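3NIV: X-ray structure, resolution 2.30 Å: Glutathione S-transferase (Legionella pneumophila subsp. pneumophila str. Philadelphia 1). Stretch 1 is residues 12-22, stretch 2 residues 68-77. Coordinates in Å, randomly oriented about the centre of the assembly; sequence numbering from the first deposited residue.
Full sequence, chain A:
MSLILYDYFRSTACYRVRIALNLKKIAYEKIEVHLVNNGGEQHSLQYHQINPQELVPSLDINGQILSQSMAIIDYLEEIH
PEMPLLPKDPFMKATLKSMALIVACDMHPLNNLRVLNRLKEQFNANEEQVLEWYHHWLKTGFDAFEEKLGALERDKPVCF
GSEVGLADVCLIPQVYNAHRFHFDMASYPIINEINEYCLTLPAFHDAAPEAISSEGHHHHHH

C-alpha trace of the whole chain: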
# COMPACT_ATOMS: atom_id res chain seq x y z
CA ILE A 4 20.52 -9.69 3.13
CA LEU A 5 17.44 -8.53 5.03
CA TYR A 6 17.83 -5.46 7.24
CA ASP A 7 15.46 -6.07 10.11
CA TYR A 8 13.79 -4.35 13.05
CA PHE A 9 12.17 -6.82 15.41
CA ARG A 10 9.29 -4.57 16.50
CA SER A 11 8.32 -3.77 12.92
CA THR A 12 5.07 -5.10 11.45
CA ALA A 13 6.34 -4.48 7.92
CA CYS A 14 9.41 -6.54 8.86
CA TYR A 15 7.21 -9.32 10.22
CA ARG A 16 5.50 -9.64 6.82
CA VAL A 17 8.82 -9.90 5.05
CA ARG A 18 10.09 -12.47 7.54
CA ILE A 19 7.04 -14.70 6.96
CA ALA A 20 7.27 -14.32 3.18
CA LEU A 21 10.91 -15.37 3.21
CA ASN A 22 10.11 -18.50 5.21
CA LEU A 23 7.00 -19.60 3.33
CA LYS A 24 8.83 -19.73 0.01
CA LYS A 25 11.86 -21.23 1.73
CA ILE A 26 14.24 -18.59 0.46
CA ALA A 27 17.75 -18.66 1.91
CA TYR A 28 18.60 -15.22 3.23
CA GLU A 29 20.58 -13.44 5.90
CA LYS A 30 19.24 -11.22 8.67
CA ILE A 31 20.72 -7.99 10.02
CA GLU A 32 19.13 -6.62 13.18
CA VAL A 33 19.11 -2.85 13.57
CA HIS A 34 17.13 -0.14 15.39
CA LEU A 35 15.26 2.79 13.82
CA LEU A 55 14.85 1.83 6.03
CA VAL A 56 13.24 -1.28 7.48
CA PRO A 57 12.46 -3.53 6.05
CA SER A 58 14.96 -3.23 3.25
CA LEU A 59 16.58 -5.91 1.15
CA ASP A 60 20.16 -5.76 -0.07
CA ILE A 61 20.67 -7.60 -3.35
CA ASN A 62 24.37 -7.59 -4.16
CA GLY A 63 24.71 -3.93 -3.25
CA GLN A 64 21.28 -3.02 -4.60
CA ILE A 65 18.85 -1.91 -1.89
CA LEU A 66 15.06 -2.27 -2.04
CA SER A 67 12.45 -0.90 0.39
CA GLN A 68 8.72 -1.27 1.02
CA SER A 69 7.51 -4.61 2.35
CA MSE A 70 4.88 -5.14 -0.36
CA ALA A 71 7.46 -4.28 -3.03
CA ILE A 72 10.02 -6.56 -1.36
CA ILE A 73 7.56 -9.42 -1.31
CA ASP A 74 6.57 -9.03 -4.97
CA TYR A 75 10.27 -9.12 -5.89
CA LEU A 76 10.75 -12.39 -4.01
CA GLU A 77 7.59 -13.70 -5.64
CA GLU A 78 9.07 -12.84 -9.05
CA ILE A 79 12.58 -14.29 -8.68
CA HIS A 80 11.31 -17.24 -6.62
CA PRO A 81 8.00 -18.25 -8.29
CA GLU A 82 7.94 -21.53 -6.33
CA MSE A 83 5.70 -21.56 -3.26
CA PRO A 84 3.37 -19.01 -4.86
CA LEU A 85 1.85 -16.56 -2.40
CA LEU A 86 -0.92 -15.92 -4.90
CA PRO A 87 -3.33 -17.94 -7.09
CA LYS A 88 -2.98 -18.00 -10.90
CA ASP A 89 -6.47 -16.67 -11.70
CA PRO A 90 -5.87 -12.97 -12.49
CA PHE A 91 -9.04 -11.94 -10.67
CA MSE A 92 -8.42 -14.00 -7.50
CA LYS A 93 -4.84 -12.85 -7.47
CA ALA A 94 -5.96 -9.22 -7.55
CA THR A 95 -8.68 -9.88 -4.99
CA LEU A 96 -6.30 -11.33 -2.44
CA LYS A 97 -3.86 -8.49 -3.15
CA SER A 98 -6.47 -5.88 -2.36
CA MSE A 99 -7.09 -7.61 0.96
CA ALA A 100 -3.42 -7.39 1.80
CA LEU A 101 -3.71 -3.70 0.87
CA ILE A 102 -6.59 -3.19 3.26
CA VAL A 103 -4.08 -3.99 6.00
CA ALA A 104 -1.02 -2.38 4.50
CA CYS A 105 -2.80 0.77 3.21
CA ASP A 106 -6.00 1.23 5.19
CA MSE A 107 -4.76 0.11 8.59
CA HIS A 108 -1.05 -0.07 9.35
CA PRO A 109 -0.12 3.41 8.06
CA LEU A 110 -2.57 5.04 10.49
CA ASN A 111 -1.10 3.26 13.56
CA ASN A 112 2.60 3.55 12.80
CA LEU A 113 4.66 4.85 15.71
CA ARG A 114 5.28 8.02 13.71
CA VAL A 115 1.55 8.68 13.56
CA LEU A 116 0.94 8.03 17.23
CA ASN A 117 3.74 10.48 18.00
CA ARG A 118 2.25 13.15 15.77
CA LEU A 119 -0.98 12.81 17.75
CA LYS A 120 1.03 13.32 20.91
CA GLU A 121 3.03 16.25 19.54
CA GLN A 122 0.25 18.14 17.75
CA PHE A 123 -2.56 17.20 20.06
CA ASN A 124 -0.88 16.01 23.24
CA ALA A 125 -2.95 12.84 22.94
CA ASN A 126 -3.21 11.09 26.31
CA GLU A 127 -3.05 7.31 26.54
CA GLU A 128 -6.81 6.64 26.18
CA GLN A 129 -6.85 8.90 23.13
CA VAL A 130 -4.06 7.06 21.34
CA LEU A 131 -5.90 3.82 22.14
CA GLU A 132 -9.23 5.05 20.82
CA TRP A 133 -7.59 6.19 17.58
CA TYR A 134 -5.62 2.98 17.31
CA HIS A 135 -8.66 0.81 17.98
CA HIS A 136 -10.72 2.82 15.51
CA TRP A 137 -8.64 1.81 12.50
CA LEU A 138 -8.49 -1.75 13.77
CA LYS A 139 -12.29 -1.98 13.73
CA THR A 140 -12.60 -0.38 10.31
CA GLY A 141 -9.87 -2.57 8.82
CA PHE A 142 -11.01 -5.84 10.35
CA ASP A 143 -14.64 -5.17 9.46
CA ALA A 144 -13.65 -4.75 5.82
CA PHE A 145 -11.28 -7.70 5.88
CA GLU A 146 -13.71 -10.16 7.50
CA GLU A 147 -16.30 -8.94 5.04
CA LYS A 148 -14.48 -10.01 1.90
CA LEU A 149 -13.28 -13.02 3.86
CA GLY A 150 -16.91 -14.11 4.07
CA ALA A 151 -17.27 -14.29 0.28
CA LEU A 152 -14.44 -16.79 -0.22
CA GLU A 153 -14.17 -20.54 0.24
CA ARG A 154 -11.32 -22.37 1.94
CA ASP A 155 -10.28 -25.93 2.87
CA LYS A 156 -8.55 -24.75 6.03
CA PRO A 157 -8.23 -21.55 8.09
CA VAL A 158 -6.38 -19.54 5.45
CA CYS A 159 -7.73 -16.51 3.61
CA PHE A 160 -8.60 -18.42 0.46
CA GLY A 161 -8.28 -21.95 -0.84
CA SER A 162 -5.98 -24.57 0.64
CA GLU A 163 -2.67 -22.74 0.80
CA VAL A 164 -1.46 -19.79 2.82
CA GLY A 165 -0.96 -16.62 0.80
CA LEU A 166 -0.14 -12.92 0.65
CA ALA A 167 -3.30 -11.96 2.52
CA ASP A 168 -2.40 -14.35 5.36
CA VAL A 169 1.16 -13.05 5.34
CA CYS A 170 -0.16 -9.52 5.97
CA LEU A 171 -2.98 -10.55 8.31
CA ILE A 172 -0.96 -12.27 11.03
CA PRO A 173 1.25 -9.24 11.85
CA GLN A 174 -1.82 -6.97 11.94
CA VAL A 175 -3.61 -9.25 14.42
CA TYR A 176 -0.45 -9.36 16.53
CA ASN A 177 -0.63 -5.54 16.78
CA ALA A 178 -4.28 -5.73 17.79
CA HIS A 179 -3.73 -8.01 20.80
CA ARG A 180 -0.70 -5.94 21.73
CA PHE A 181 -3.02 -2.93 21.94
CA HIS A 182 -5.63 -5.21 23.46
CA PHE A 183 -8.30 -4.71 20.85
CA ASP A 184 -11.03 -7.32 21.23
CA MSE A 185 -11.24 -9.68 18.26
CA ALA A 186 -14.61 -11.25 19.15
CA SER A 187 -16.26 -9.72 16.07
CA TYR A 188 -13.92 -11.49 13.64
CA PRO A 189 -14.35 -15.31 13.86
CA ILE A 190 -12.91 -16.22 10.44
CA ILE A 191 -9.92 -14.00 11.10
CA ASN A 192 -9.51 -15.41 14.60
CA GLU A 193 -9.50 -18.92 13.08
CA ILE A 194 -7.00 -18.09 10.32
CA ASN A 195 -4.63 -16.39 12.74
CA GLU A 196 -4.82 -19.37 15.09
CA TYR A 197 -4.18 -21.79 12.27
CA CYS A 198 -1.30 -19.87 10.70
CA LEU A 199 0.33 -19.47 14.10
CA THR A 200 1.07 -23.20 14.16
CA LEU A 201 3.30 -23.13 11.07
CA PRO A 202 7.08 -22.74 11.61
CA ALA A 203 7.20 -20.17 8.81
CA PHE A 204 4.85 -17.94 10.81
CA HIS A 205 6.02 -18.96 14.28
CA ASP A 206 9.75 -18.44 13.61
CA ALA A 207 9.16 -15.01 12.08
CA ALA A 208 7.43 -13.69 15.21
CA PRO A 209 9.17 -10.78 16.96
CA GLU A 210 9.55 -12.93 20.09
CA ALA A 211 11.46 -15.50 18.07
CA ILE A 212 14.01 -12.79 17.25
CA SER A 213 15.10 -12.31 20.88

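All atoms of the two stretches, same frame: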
# COMPACT_ATOMS: atom_id res chain seq x y z
N THR A 12 6.09 -4.33 12.15
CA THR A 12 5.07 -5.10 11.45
C THR A 12 5.48 -5.38 10.00
O THR A 12 5.45 -6.51 9.54
CB THR A 12 3.74 -4.34 11.42
OG1 THR A 12 3.37 -3.99 12.76
CG2 THR A 12 2.65 -5.18 10.79
N ALA A 13 5.86 -4.33 9.28
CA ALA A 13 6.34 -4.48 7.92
C ALA A 13 7.39 -5.58 7.88
O ALA A 13 7.34 -6.45 7.00
CB ALA A 13 6.92 -3.17 7.42
N CYS A 14 8.33 -5.55 8.82
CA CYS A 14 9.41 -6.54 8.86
C CYS A 14 8.90 -7.95 9.14
O CYS A 14 9.49 -8.94 8.71
CB CYS A 14 10.46 -6.17 9.90
SG CYS A 14 11.60 -4.87 9.40
N TYR A 15 7.82 -8.03 9.90
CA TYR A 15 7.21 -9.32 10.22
C TYR A 15 6.68 -9.95 8.93
O TYR A 15 6.96 -11.10 8.63
CB TYR A 15 6.12 -9.09 11.28
CG TYR A 15 5.55 -10.30 11.98
CD1 TYR A 15 6.10 -11.57 11.83
CD2 TYR A 15 4.45 -10.17 12.81
CE1 TYR A 15 5.57 -12.66 12.47
CE2 TYR A 15 3.91 -11.25 13.46
CZ TYR A 15 4.47 -12.49 13.30
OH TYR A 15 3.90 -13.56 13.96
N ARG A 16 5.96 -9.17 8.13
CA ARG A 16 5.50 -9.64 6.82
C ARG A 16 6.64 -10.23 6.00
O ARG A 16 6.56 -11.35 5.50
CB ARG A 16 4.92 -8.50 6.00
CG ARG A 16 3.82 -7.76 6.66
CD ARG A 16 3.58 -6.47 5.92
NE ARG A 16 2.62 -5.66 6.65
CZ ARG A 16 2.33 -4.41 6.35
NH1 ARG A 16 2.95 -3.84 5.33
NH2 ARG A 16 1.44 -3.74 7.06
N VAL A 17 7.69 -9.44 5.82
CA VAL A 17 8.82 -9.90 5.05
C VAL A 17 9.37 -11.20 5.61
O VAL A 17 9.62 -12.13 4.87
CB VAL A 17 9.93 -8.86 4.97
CG1 VAL A 17 11.06 -9.38 4.11
CG2 VAL A 17 9.39 -7.57 4.38
N ARG A 18 9.55 -11.26 6.93
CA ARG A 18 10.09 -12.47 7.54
C ARG A 18 9.26 -13.71 7.24
O ARG A 18 9.82 -14.75 6.87
CB ARG A 18 10.33 -12.29 9.04
CG ARG A 18 11.51 -11.35 9.35
CD ARG A 18 11.95 -11.42 10.80
NE ARG A 18 10.81 -11.32 11.70
CZ ARG A 18 10.39 -10.19 12.25
NH1 ARG A 18 11.02 -9.05 12.00
NH2 ARG A 18 9.35 -10.20 13.07
N ILE A 19 7.94 -13.60 7.35
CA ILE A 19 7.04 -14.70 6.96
C ILE A 19 7.20 -15.09 5.48
O ILE A 19 7.33 -16.26 5.14
CB ILE A 19 5.56 -14.33 7.18
CG1 ILE A 19 5.34 -13.74 8.58
CG2 ILE A 19 4.66 -15.55 6.91
CD1 ILE A 19 3.89 -13.62 9.00
N ALA A 20 7.15 -14.09 4.61
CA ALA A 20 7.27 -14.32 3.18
C ALA A 20 8.54 -15.10 2.85
O ALA A 20 8.52 -16.01 2.02
CB ALA A 20 7.25 -13.01 2.42
N LEU A 21 9.64 -14.72 3.49
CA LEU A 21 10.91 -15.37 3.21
C LEU A 21 10.90 -16.84 3.64
O LEU A 21 11.53 -17.69 3.01
CB LEU A 21 12.07 -14.61 3.87
CG LEU A 21 12.48 -13.31 3.17
CD1 LEU A 21 13.43 -12.45 4.01
CD2 LEU A 21 13.10 -13.61 1.82
N ASN A 22 10.18 -17.14 4.72
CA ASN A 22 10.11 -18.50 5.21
C ASN A 22 9.21 -19.34 4.32
O ASN A 22 9.62 -20.38 3.82
CB ASN A 22 9.60 -18.54 6.65
CG ASN A 22 10.56 -17.89 7.63
OD1 ASN A 22 10.19 -17.59 8.77
ND2 ASN A 22 11.80 -17.68 7.20
N GLN A 68 10.16 -1.07 1.10
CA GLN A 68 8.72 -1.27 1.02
C GLN A 68 8.37 -2.75 1.02
O GLN A 68 8.58 -3.46 0.03
CB GLN A 68 8.11 -0.56 -0.18
CG GLN A 68 8.18 0.96 -0.11
CD GLN A 68 7.30 1.54 1.00
OE1 GLN A 68 6.30 0.95 1.40
NE2 GLN A 68 7.67 2.72 1.49
N SER A 69 7.81 -3.20 2.13
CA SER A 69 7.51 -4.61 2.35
C SER A 69 6.70 -5.26 1.24
O SER A 69 7.01 -6.38 0.82
CB SER A 69 6.85 -4.82 3.72
OG SER A 69 5.66 -4.06 3.86
N MSE A 70 5.66 -4.59 0.75
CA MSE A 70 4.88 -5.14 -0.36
C MSE A 70 5.72 -5.26 -1.64
O MSE A 70 5.62 -6.25 -2.36
CB MSE A 70 3.63 -4.30 -0.61
CG MSE A 70 2.77 -4.13 0.62
SE MSE A 70 2.33 -5.84 1.48
CE MSE A 70 0.96 -6.46 0.23
N ALA A 71 6.55 -4.25 -1.89
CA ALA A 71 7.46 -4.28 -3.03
C ALA A 71 8.49 -5.38 -2.87
O ALA A 71 8.79 -6.09 -3.81
CB ALA A 71 8.16 -2.93 -3.20
N ILE A 72 9.04 -5.51 -1.67
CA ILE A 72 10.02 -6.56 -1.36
C ILE A 72 9.43 -7.94 -1.63
O ILE A 72 10.07 -8.81 -2.23
CB ILE A 72 10.48 -6.47 0.10
CG1 ILE A 72 11.48 -5.32 0.27
CG2 ILE A 72 11.04 -7.82 0.57
CD1 ILE A 72 11.89 -5.02 1.69
N ILE A 73 8.19 -8.12 -1.20
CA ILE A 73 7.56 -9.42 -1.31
C ILE A 73 7.31 -9.79 -2.78
O ILE A 73 7.55 -10.92 -3.20
CB ILE A 73 6.27 -9.47 -0.46
CG1 ILE A 73 6.64 -9.59 1.02
CG2 ILE A 73 5.39 -10.61 -0.90
CD1 ILE A 73 5.54 -9.19 1.98
N ASP A 74 6.84 -8.81 -3.55
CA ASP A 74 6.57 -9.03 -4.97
C ASP A 74 7.84 -9.38 -5.74
O ASP A 74 7.81 -10.18 -6.68
CB ASP A 74 5.88 -7.80 -5.57
CG ASP A 74 4.37 -7.79 -5.33
OD1 ASP A 74 3.81 -8.83 -4.91
OD2 ASP A 74 3.74 -6.73 -5.56
N TYR A 75 8.96 -8.78 -5.33
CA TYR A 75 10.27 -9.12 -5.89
C TYR A 75 10.58 -10.60 -5.62
O TYR A 75 10.87 -11.36 -6.54
CB TYR A 75 11.37 -8.22 -5.30
CG TYR A 75 12.77 -8.55 -5.77
CD1 TYR A 75 13.28 -8.03 -6.95
CD2 TYR A 75 13.59 -9.39 -5.02
CE1 TYR A 75 14.57 -8.34 -7.38
CE2 TYR A 75 14.87 -9.70 -5.44
CZ TYR A 75 15.35 -9.18 -6.61
OH TYR A 75 16.63 -9.49 -7.03
N LEU A 76 10.52 -11.00 -4.36
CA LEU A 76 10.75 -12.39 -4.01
C LEU A 76 9.87 -13.27 -4.87
O LEU A 76 10.35 -14.19 -5.53
CB LEU A 76 10.48 -12.62 -2.53
CG LEU A 76 11.32 -11.75 -1.60
CD1 LEU A 76 10.92 -11.93 -0.15
CD2 LEU A 76 12.81 -12.05 -1.78
N GLU A 77 8.58 -12.98 -4.86
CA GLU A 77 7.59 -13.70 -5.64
C GLU A 77 8.00 -13.84 -7.12
O GLU A 77 7.68 -14.84 -7.76
CB GLU A 77 6.25 -12.99 -5.54
CG GLU A 77 5.07 -13.77 -6.08
CD GLU A 77 4.65 -14.94 -5.18
OE1 GLU A 77 5.53 -15.66 -4.65
OE2 GLU A 77 3.43 -15.14 -5.03

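The one hydrogen bond between these two helices joins a long side chain to a very short one. R16 NH1 donates to S69 OG at 3.1 Å, with an N-H...O angle of 139°. Most of the remaining contact is van der Waals packing, much of it between apolar side chains.

The helices, 12-22 and 69-77, lie nearly parallel. Their N-to-C directions differ by 10°, and their axes approach to 9.4 Å. Touching residues are at least 52 positions apart in sequence. The backbones come close at the start, where A13 CA and S69 CA are 5.7 Å apart. Further along, L21 CA and L76 CA are 7.8 Å apart. Small residues occupy the close end, and leucines fill the wider one.

S69 is the first residue of its helix and points toward the other stretch. Its covered area, 61 Å², is the largest of any residue here. Its chi1 is p, at 57°. S69 CB lies 3.7 Å from A13 O and 3.8 Å from V17 CG2. A13 CB is 3.9 Å from S69 OG. The small serine thus fits close against the first helix while its hydroxyl accepts the bond from R16.

R16 also points its CA-to-CB bond toward the second helix. Its chi1 is m, and chi2 and chi3 are t, so the chain is extended beyond CB. S69 OG sits at the edge of the guanidinium, near its plane, where an N-H group can reach it. The selenium of M70, a selenomethionine, is a looser neighbour, with R16 NH1 to M70 SE at 4.4 Å. The aliphatic part of R16 packs as well, with R16 CB 4.1 Å from I73 CD1.

V17 meets the second helix with both methyls. V17 CG2 packs against S69 CB and also lies 4.2 Å from I72 CG2, while V17 CG1 comes closer to I72 CG2, at 3.9 Å. I73 starts out sideways, but its end comes nearer to the first helix. I73 CG1 reaches A20 CB at 3.7 Å. A20 points toward the second helix, and its single methyl leaves room for the branched isoleucine to pack close.

At the far end, L21 CD2 and L76 CD1 touch at 3.4 Å, a tight apolar contact. L76 points toward the first helix. L21 points sideways, and its end comes nearer. Both leucines have chi1 m and chi2 t.

The two stretches bury 388 Å², both sides summed. Apart from A13, which is partly exposed, every residue in the contact is buried. Valine, alanine, isoleucine and leucine suit such a setting because their side chains have no polar groups to satisfy.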